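Local coordinates for DUF917 domain-containing protein (PDB 2O3I) that is of unknown function but belongs to the DUF917, or S-Me-THD-like, family and pairs in a two-chain assembly, at residues V52-A57 with G218-R223; T154-A159 with Q189-I194; L313-D318 with D375-L380; Y322-E325 with V331-N334. The protein carries 2 engineered substitutions. All coordinates share one frame; numbering follows the deposited sequence.

Contact 1: V52-A57 with G218-R223; sequences VDVDEA and GALPVR
V54 meets the side chain of R223 at about a right angle, with its isopropyl group laid against the arginine's flat end. V54 CG1 stands over the middle of one guanidinium face, 3.6 Å from R223 NH2, while V54 CG2 rests on the stem, 3.7 Å from R223 CD. A trans first torsion in V54 (178°) places CG1 beside its own carbonyl carbon and leaves CG2 beside the backbone nitrogen, and in that setting both methyls reach the arginine. The guanidinium is held from its own side of the contact: R223 NE donates an almost straight bond to L220 O (2.9 Å, N-H...O 170°) lying in the guanidinium plane, and R223 NH2 bonds to G217 O. These two carbonyls at the end of helix 213-219 fix the rotation of the group and keep a face turned to V54. Deeper in, V54 CG2 approaches L220 CD2 at a looser 4.3 Å, and both residues also rest on V129.

The outer side is slack by comparison. D55 and R223 are exposed, and D55 OD2 comes near the guanidinium edge at 3.7 Å from R223 NH1, a long salt bridge with the two planes 74° apart. Within the turn that carries V54, E56 OE1 reaches back to accept from D53 N (2.8 Å).

V52, V129 and V105 close the parallel strands 49-52, 127-129 and 101-105, so the contact sits where a helix end and a strand-following turn meet at the carboxyl edge of an alpha/beta sheet.

Contact 2: T154-A159 with Q189-I194; sequences TPAFLA and QMLRPI
L158 and L191 interlock through their branch ends. The knob on the helix is L191 CD2, which settles against the strand near two side chains of the same face: it lies 3.7 Å from L158 CD1 and a looser 4.2 Å from A156 CB. The small alanine lets the leucine methyl come close to the strand, while the larger L158 projects past it toward the helix. In return L158 CD1 fills the dip between residues one turn apart, touching L191 on one hand and I194 CG2 (4.0 Å) on the other, with L191 O at 3.7 Å. I194 presents this methyl because its first torsion (-68°) sets CG2 trans to the backbone nitrogen. All four side chains are buried, and those that meet are all apolar.

Strand 156-159 and helix segment 189-194 run nearly in the same direction, 15° apart with axes 10.2 Å from each other. The strand is flanked in its sheet by the antiparallel strands 203-211 and 165-171; F157, turned from helix 183-194, packs on helix 81-96, so the sheet is layered between two helices. F200 closes over L158 and I194, and I194 also touches M190 of the second subunit, which places this helix at the dimer interface.

Contact 3: L313-D318 with D375-L380; sequences LATAPD and DELAQL
L377 reaches T315 and A316 with both methyls of its forked end. Starting from D375, the segment is the last part of helix 367-379; D375 O accepts the backbone bond of Q379 N (3.2 Å). E376 packs on P139.

L377 then carries the whole contact. Its first torsion (-63°) puts CG trans to the carbonyl carbon, and the two methyls straddle T315 CG2. L377 CD2 packs on T315 CG2 at 3.7 Å; L377 CD1 is modelled 3.2 Å from the same methyl, a shortness that is doubtful at this resolution. CD1 also lies 3.5 Å from A316 O, whereas A316 CB meets CD2 only loosely, at 4.4 Å. T315 offers a methyl and not its hydroxyl, since CG2 is trans to the backbone nitrogen and OG1 is turned back to make a weak bond with A314 O.

Near the end of the helix, L380 reaches L302 and L303 of strand 301-306. That strand is the antiparallel partner of the short strand 314-315, and L303 also touches L377, so the end of helix 367-379 lies against both strands. A316 and the cis-linked P317 extend the packing along the helix to F373. D318 OD1 is bonded to A360, after strand 352-358, and to Y386, and OD2 to V389; the last two lie in the tail beyond the helix.

Contact 4: Y322-E325 with V331-N334; sequences YFVE and VFSN
V324 and F332 cross at about a right angle, the valine methyl CG2 touching the phenylalanine ring obliquely at CE2 (3.6 Å). A chi1 of -169° sets V324 CG1 opposite the backbone nitrogen and leaves CG2, opposite the carbonyl carbon, to meet the ring. Y322, two residues earlier on the same side of the strand, extends its ring along segment 331-334. F332 O lies near the plane of that ring, 3.7 Å from Y322 CD2, and farther out the amide of N334 stands at the ring's edge, the two planes 71° apart.

Between these side chains water joins the backbones. One molecule accepts from Y322 N (3.2 Å) and donates to F332 O (2.7 Å); the second donates to Y322 O (2.7 Å) and accepts from F332 N (3.0 Å). The main-chain polar atoms of both residues are thus satisfied without direct bonding.

V324 and H330 are backbone-bonded closer to the turn, and S333 OG goes on to cap the helix beginning at N334. This is a hairpin-like turn whose return arm is not a regular strand; Y322 and F332 sit where its next hydrogen-bonded pair would be expected, two waters replacing direct bonds.

In the fold
Contact 2 is nested along the chain inside the loop closed by contact 1, and contact 4 likewise inside contact 3, the second pair following the first. Contacts 1 and 2, with centres 25 Å apart, both lean on the mixed sheet, at strands 127-129 and 156-159 respectively, and each joins the N-terminal family region to the C-terminal one. Contacts 3 and 4, centres 20 Å apart, belong to the antiparallel sheet through the consecutive strands 314-315 and 319-324. Contact 4 lies across the chain's centre from contacts 1 and 2, about 29 and 31 Å away between centres. The two nested pairs thus follow the two sheets, and only contact 2 reaches the second subunit.

Contact 1: V52-A57 with G218-R223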
# COMPACT_ATOMS: atom_id res chain seq x y z
N VAL A 52 1.42 16.40 29.50
CA VAL A 52 1.09 17.82 29.46
C VAL A 52 -0.30 18.10 28.87
O VAL A 52 -0.83 17.29 28.10
CB VAL A 52 2.14 18.61 28.61
CG1 VAL A 52 3.53 18.44 29.21
CG2 VAL A 52 2.13 18.11 27.17
N ASP A 53 -0.88 19.24 29.23
CA ASP A 53 -2.18 19.61 28.70
C ASP A 53 -1.95 20.26 27.34
O ASP A 53 -0.85 20.73 27.05
CB ASP A 53 -2.91 20.59 29.62
CG ASP A 53 -3.23 19.98 30.98
OD1 ASP A 53 -2.48 20.24 31.94
OD2 ASP A 53 -4.23 19.22 31.07
N VAL A 54 -2.99 20.27 26.51
CA VAL A 54 -2.88 20.85 25.18
C VAL A 54 -2.26 22.25 25.18
O VAL A 54 -1.39 22.54 24.37
CB VAL A 54 -4.27 20.89 24.49
CG1 VAL A 54 -4.15 21.53 23.12
CG2 VAL A 54 -4.84 19.48 24.37
N ASP A 55 -2.70 23.10 26.11
CA ASP A 55 -2.19 24.48 26.18
C ASP A 55 -0.75 24.58 26.68
O ASP A 55 -0.16 25.67 26.67
CB ASP A 55 -3.10 25.35 27.06
CG ASP A 55 -4.51 25.50 26.51
OD1 ASP A 55 -4.65 25.80 25.30
OD2 ASP A 55 -5.48 25.34 27.28
N GLU A 56 -0.19 23.46 27.11
CA GLU A 56 1.19 23.44 27.60
C GLU A 56 2.13 22.91 26.52
O GLU A 56 3.33 23.16 26.55
CB GLU A 56 1.30 22.57 28.85
CG GLU A 56 0.48 23.07 30.02
CD GLU A 56 0.60 22.18 31.24
OE1 GLU A 56 0.32 20.97 31.12
OE2 GLU A 56 0.96 22.70 32.32
N ALA A 57 1.56 22.17 25.57
CA ALA A 57 2.33 21.59 24.48
C ALA A 57 2.73 22.67 23.49
O ALA A 57 2.20 22.74 22.38
CB ALA A 57 1.52 20.51 23.79
N GLY A 218 -7.29 23.24 17.86
CA GLY A 218 -8.47 22.83 17.11
C GLY A 218 -8.47 21.35 16.77
O GLY A 218 -9.52 20.75 16.59
N ALA A 219 -7.28 20.77 16.70
CA ALA A 219 -7.14 19.36 16.35
C ALA A 219 -7.52 18.42 17.49
O ALA A 219 -7.98 17.31 17.26
CB ALA A 219 -5.72 19.07 15.89
N LEU A 220 -7.32 18.89 18.73
CA LEU A 220 -7.63 18.09 19.90
C LEU A 220 -8.68 18.76 20.79
O LEU A 220 -8.36 19.21 21.89
CB LEU A 220 -6.35 17.82 20.70
CG LEU A 220 -5.30 16.82 20.18
CD1 LEU A 220 -4.77 17.25 18.84
CD2 LEU A 220 -4.14 16.74 21.17
N PRO A 221 -9.94 18.84 20.33
CA PRO A 221 -10.95 19.47 21.18
C PRO A 221 -11.37 18.63 22.39
O PRO A 221 -11.90 19.17 23.36
CB PRO A 221 -12.11 19.72 20.22
CG PRO A 221 -11.95 18.62 19.20
CD PRO A 221 -10.46 18.59 18.97
N VAL A 222 -11.12 17.32 22.34
CA VAL A 222 -11.49 16.45 23.46
C VAL A 222 -10.27 16.27 24.36
O VAL A 222 -9.31 15.56 24.02
CB VAL A 222 -12.00 15.09 22.96
CG1 VAL A 222 -12.55 14.27 24.12
CG2 VAL A 222 -13.07 15.32 21.90
N ARG A 223 -10.31 16.90 25.52
CA ARG A 223 -9.18 16.89 26.44
C ARG A 223 -9.33 16.25 27.81
O ARG A 223 -10.44 15.99 28.27
CB ARG A 223 -8.72 18.34 26.61
CG ARG A 223 -8.62 19.05 25.28
CD ARG A 223 -8.26 20.50 25.42
NE ARG A 223 -8.06 21.11 24.11
CZ ARG A 223 -7.66 22.36 23.92
NH1 ARG A 223 -7.43 23.16 24.97
NH2 ARG A 223 -7.50 22.82 22.69

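Contact 2: T154-A159 with Q189-I194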
# COMPACT_ATOMS: atom_id res chain seq x y z
N THR A 154 -0.69 12.70 5.99
CA THR A 154 0.62 12.20 5.59
C THR A 154 1.60 13.36 5.54
O THR A 154 1.20 14.51 5.47
CB THR A 154 0.56 11.55 4.19
OG1 THR A 154 0.35 12.56 3.21
CG2 THR A 154 -0.55 10.53 4.11
N PRO A 155 2.90 13.07 5.58
CA PRO A 155 3.55 11.76 5.65
C PRO A 155 3.10 10.88 6.80
O PRO A 155 2.95 11.35 7.94
CB PRO A 155 5.03 12.12 5.77
CG PRO A 155 5.13 13.43 5.08
CD PRO A 155 3.91 14.15 5.58
N ALA A 156 2.87 9.60 6.50
CA ALA A 156 2.47 8.63 7.52
C ALA A 156 3.63 7.64 7.61
O ALA A 156 4.22 7.27 6.59
CB ALA A 156 1.20 7.93 7.10
N PHE A 157 3.97 7.20 8.81
CA PHE A 157 5.07 6.27 8.96
C PHE A 157 4.63 4.96 9.61
O PHE A 157 4.03 4.96 10.68
CB PHE A 157 6.19 6.91 9.80
CG PHE A 157 6.71 8.22 9.24
CD1 PHE A 157 7.53 8.24 8.12
CD2 PHE A 157 6.35 9.42 9.83
CE1 PHE A 157 8.00 9.45 7.58
CE2 PHE A 157 6.80 10.64 9.31
CZ PHE A 157 7.63 10.66 8.18
N LEU A 158 4.92 3.85 8.94
CA LEU A 158 4.62 2.51 9.46
C LEU A 158 5.96 1.85 9.72
O LEU A 158 6.86 1.90 8.88
CB LEU A 158 3.82 1.70 8.44
CG LEU A 158 2.36 2.09 8.24
CD1 LEU A 158 1.80 1.29 7.07
CD2 LEU A 158 1.57 1.83 9.52
N ALA A 159 6.11 1.23 10.88
CA ALA A 159 7.38 0.60 11.21
C ALA A 159 7.28 -0.81 11.78
O ALA A 159 6.30 -1.15 12.45
CB ALA A 159 8.14 1.49 12.19
N GLN A 189 -7.14 3.04 4.10
CA GLN A 189 -7.35 1.96 3.15
C GLN A 189 -6.04 1.47 2.56
O GLN A 189 -5.92 0.32 2.15
CB GLN A 189 -8.27 2.42 2.02
CG GLN A 189 -9.72 2.54 2.41
CD GLN A 189 -10.56 3.14 1.31
OE1 GLN A 189 -11.77 3.31 1.47
NE2 GLN A 189 -9.93 3.46 0.19
N MSE A 190 -5.05 2.35 2.51
CA MSE A 190 -3.75 1.99 1.96
C MSE A 190 -2.75 1.52 3.00
O MSE A 190 -1.86 0.71 2.70
CB MSE A 190 -3.18 3.17 1.19
CG MSE A 190 -4.05 3.59 0.02
SE MSE A 190 -3.32 5.08 -0.92
CE MSE A 190 -4.63 5.23 -2.34
N LEU A 191 -2.89 2.01 4.23
CA LEU A 191 -1.98 1.64 5.30
C LEU A 191 -2.17 0.20 5.76
O LEU A 191 -1.20 -0.56 5.88
CB LEU A 191 -2.17 2.57 6.50
CG LEU A 191 -1.79 4.05 6.34
CD1 LEU A 191 -2.19 4.81 7.58
CD2 LEU A 191 -0.30 4.19 6.10
N ARG A 192 -3.41 -0.19 6.00
CA ARG A 192 -3.70 -1.54 6.48
C ARG A 192 -3.19 -2.68 5.59
O ARG A 192 -2.67 -3.67 6.10
CB ARG A 192 -5.20 -1.68 6.75
CG ARG A 192 -5.70 -0.78 7.88
CD ARG A 192 -7.17 -1.03 8.23
NE ARG A 192 -7.69 -0.10 9.23
CZ ARG A 192 -7.34 -0.09 10.51
NH1 ARG A 192 -6.45 -0.96 10.98
NH2 ARG A 192 -7.86 0.81 11.33
N PRO A 193 -3.33 -2.57 4.26
CA PRO A 193 -2.84 -3.67 3.42
C PRO A 193 -1.32 -3.82 3.48
O PRO A 193 -0.80 -4.93 3.41
CB PRO A 193 -3.34 -3.28 2.03
CG PRO A 193 -4.61 -2.54 2.33
CD PRO A 193 -4.19 -1.66 3.49
N ILE A 194 -0.63 -2.69 3.60
CA ILE A 194 0.83 -2.69 3.67
C ILE A 194 1.30 -3.51 4.87
O ILE A 194 2.34 -4.15 4.83
CB ILE A 194 1.36 -1.24 3.77
CG1 ILE A 194 1.10 -0.51 2.45
CG2 ILE A 194 2.84 -1.24 4.11
CD1 ILE A 194 1.40 0.95 2.47

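Contact 3: L313-D318 with D375-L380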
# COMPACT_ATOMS: atom_id res chain seq x y z
N LEU A 313 -31.01 0.71 21.27
CA LEU A 313 -30.90 1.28 22.62
C LEU A 313 -29.91 2.44 22.62
O LEU A 313 -30.12 3.45 23.31
CB LEU A 313 -30.43 0.21 23.61
CG LEU A 313 -31.41 -0.87 24.04
CD1 LEU A 313 -30.67 -1.95 24.80
CD2 LEU A 313 -32.49 -0.25 24.92
N ALA A 314 -28.83 2.28 21.87
CA ALA A 314 -27.80 3.30 21.77
C ALA A 314 -27.04 3.14 20.47
O ALA A 314 -27.04 2.08 19.85
CB ALA A 314 -26.83 3.21 22.95
N THR A 315 -26.37 4.21 20.06
CA THR A 315 -25.62 4.21 18.82
C THR A 315 -24.44 5.15 18.95
O THR A 315 -24.50 6.13 19.69
CB THR A 315 -26.53 4.68 17.66
OG1 THR A 315 -27.56 3.70 17.45
CG2 THR A 315 -25.75 4.87 16.40
N ALA A 316 -23.36 4.84 18.24
CA ALA A 316 -22.18 5.69 18.24
C ALA A 316 -22.67 6.99 17.62
O ALA A 316 -23.64 6.99 16.86
CB ALA A 316 -21.08 5.07 17.39
N PRO A 317 -21.99 8.12 17.89
CA PRO A 317 -20.79 8.33 18.71
C PRO A 317 -20.86 7.96 20.19
O PRO A 317 -19.83 7.86 20.84
CB PRO A 317 -20.50 9.82 18.50
CG PRO A 317 -21.88 10.40 18.35
CD PRO A 317 -22.52 9.40 17.40
N ASP A 318 -22.06 7.78 20.73
CA ASP A 318 -22.16 7.40 22.13
C ASP A 318 -21.39 6.11 22.37
O ASP A 318 -21.48 5.16 21.58
CB ASP A 318 -23.62 7.20 22.57
CG ASP A 318 -24.40 8.50 22.61
OD1 ASP A 318 -23.78 9.58 22.71
OD2 ASP A 318 -25.65 8.43 22.58
N ASP A 375 -22.10 7.22 8.42
CA ASP A 375 -21.66 6.39 7.31
C ASP A 375 -21.25 5.00 7.81
O ASP A 375 -21.66 3.99 7.25
CB ASP A 375 -20.47 7.04 6.59
CG ASP A 375 -20.86 8.29 5.84
OD1 ASP A 375 -19.95 9.01 5.36
OD2 ASP A 375 -22.07 8.57 5.72
N GLU A 376 -20.43 4.96 8.85
CA GLU A 376 -19.96 3.69 9.39
C GLU A 376 -21.15 2.85 9.85
O GLU A 376 -21.23 1.66 9.53
CB GLU A 376 -19.01 3.94 10.57
CG GLU A 376 -18.44 2.66 11.19
CD GLU A 376 -17.35 2.02 10.36
OE1 GLU A 376 -16.91 0.90 10.72
OE2 GLU A 376 -16.93 2.62 9.35
N LEU A 377 -22.06 3.47 10.58
CA LEU A 377 -23.24 2.78 11.07
C LEU A 377 -24.13 2.32 9.91
O LEU A 377 -24.78 1.28 10.00
CB LEU A 377 -24.04 3.71 11.99
CG LEU A 377 -23.31 4.13 13.26
CD1 LEU A 377 -23.94 5.39 13.81
CD2 LEU A 377 -23.36 3.01 14.28
N ALA A 378 -24.15 3.10 8.84
CA ALA A 378 -24.95 2.77 7.66
C ALA A 378 -24.49 1.42 7.11
O ALA A 378 -25.30 0.59 6.70
CB ALA A 378 -24.80 3.85 6.60
N GLN A 379 -23.18 1.22 7.09
CA GLN A 379 -22.60 -0.02 6.60
C GLN A 379 -23.06 -1.18 7.48
O GLN A 379 -23.13 -2.32 7.02
CB GLN A 379 -21.08 0.07 6.61
CG GLN A 379 -20.52 1.20 5.77
CD GLN A 379 -19.05 1.46 6.04
OE1 GLN A 379 -18.42 2.30 5.38
NE2 GLN A 379 -18.49 0.76 7.03
N LEU A 380 -23.37 -0.88 8.74
CA LEU A 380 -23.84 -1.91 9.66
C LEU A 380 -25.36 -1.98 9.70
O LEU A 380 -25.94 -2.52 10.65
CB LEU A 380 -23.30 -1.65 11.07
CG LEU A 380 -21.86 -2.09 11.35
CD1 LEU A 380 -20.87 -1.12 10.72
CD2 LEU A 380 -21.66 -2.14 12.86

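Contact 4: Y322-E325 with V331-N334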
# COMPACT_ATOMS: atom_id res chain seq x y z
N TYR A 322 -19.22 -2.42 28.67
CA TYR A 322 -19.68 -3.46 29.58
C TYR A 322 -19.17 -3.20 30.99
O TYR A 322 -18.18 -2.49 31.19
CB TYR A 322 -19.15 -4.83 29.14
CG TYR A 322 -19.32 -5.16 27.68
CD1 TYR A 322 -20.59 -5.30 27.12
CD2 TYR A 322 -18.21 -5.33 26.86
CE1 TYR A 322 -20.74 -5.59 25.77
CE2 TYR A 322 -18.35 -5.62 25.51
CZ TYR A 322 -19.61 -5.75 24.97
OH TYR A 322 -19.76 -6.01 23.63
N PHE A 323 -19.89 -3.75 31.95
CA PHE A 323 -19.49 -3.69 33.34
C PHE A 323 -19.88 -5.03 33.96
O PHE A 323 -21.06 -5.36 34.07
CB PHE A 323 -20.14 -2.55 34.12
CG PHE A 323 -19.59 -2.42 35.52
CD1 PHE A 323 -20.05 -3.24 36.55
CD2 PHE A 323 -18.50 -1.58 35.78
CE1 PHE A 323 -19.44 -3.24 37.81
CE2 PHE A 323 -17.88 -1.57 37.04
CZ PHE A 323 -18.35 -2.40 38.05
N VAL A 324 -18.86 -5.80 34.32
CA VAL A 324 -19.09 -7.09 34.93
C VAL A 324 -19.02 -6.93 36.45
O VAL A 324 -17.96 -6.68 37.01
CB VAL A 324 -18.03 -8.10 34.45
CG1 VAL A 324 -18.43 -9.52 34.86
CG2 VAL A 324 -17.88 -8.00 32.93
N GLU A 325 -20.17 -7.07 37.09
CA GLU A 325 -20.25 -6.94 38.54
C GLU A 325 -19.59 -8.12 39.25
O GLU A 325 -19.31 -9.15 38.64
CB GLU A 325 -21.72 -6.83 38.95
CG GLU A 325 -22.41 -5.59 38.42
CD GLU A 325 -23.83 -5.44 38.92
OE1 GLU A 325 -24.39 -4.33 38.79
OE2 GLU A 325 -24.39 -6.43 39.45
N VAL A 331 -14.09 -4.24 33.72
CA VAL A 331 -14.14 -3.71 32.35
C VAL A 331 -13.40 -4.57 31.32
O VAL A 331 -12.31 -5.08 31.55
CB VAL A 331 -13.59 -2.25 32.30
CG1 VAL A 331 -14.37 -1.39 33.27
CG2 VAL A 331 -12.09 -2.22 32.62
N PHE A 332 -14.03 -4.71 30.15
CA PHE A 332 -13.48 -5.53 29.08
C PHE A 332 -13.73 -4.91 27.71
O PHE A 332 -14.76 -4.29 27.47
CB PHE A 332 -14.14 -6.91 29.06
CG PHE A 332 -13.85 -7.75 30.27
CD1 PHE A 332 -12.87 -8.74 30.22
CD2 PHE A 332 -14.60 -7.60 31.43
CE1 PHE A 332 -12.63 -9.56 31.31
CE2 PHE A 332 -14.37 -8.42 32.54
CZ PHE A 332 -13.38 -9.40 32.48
N SER A 333 -12.78 -5.10 26.80
CA SER A 333 -12.94 -4.66 25.43
C SER A 333 -13.52 -5.92 24.80
O SER A 333 -13.42 -7.00 25.38
CB SER A 333 -11.60 -4.33 24.78
OG SER A 333 -10.86 -5.52 24.52
N ASN A 334 -14.12 -5.81 23.62
CA ASN A 334 -14.67 -6.98 22.96
C ASN A 334 -13.61 -8.07 22.83
O ASN A 334 -13.89 -9.26 23.00
CB ASN A 334 -15.23 -6.60 21.60
CG ASN A 334 -16.47 -5.74 21.72
OD1 ASN A 334 -16.59 -4.69 21.07
ND2 ASN A 334 -17.42 -6.18 22.54
O HOH W 1 -16.71 -2.59 26.63
O HOH W 2 -15.87 -2.43 29.80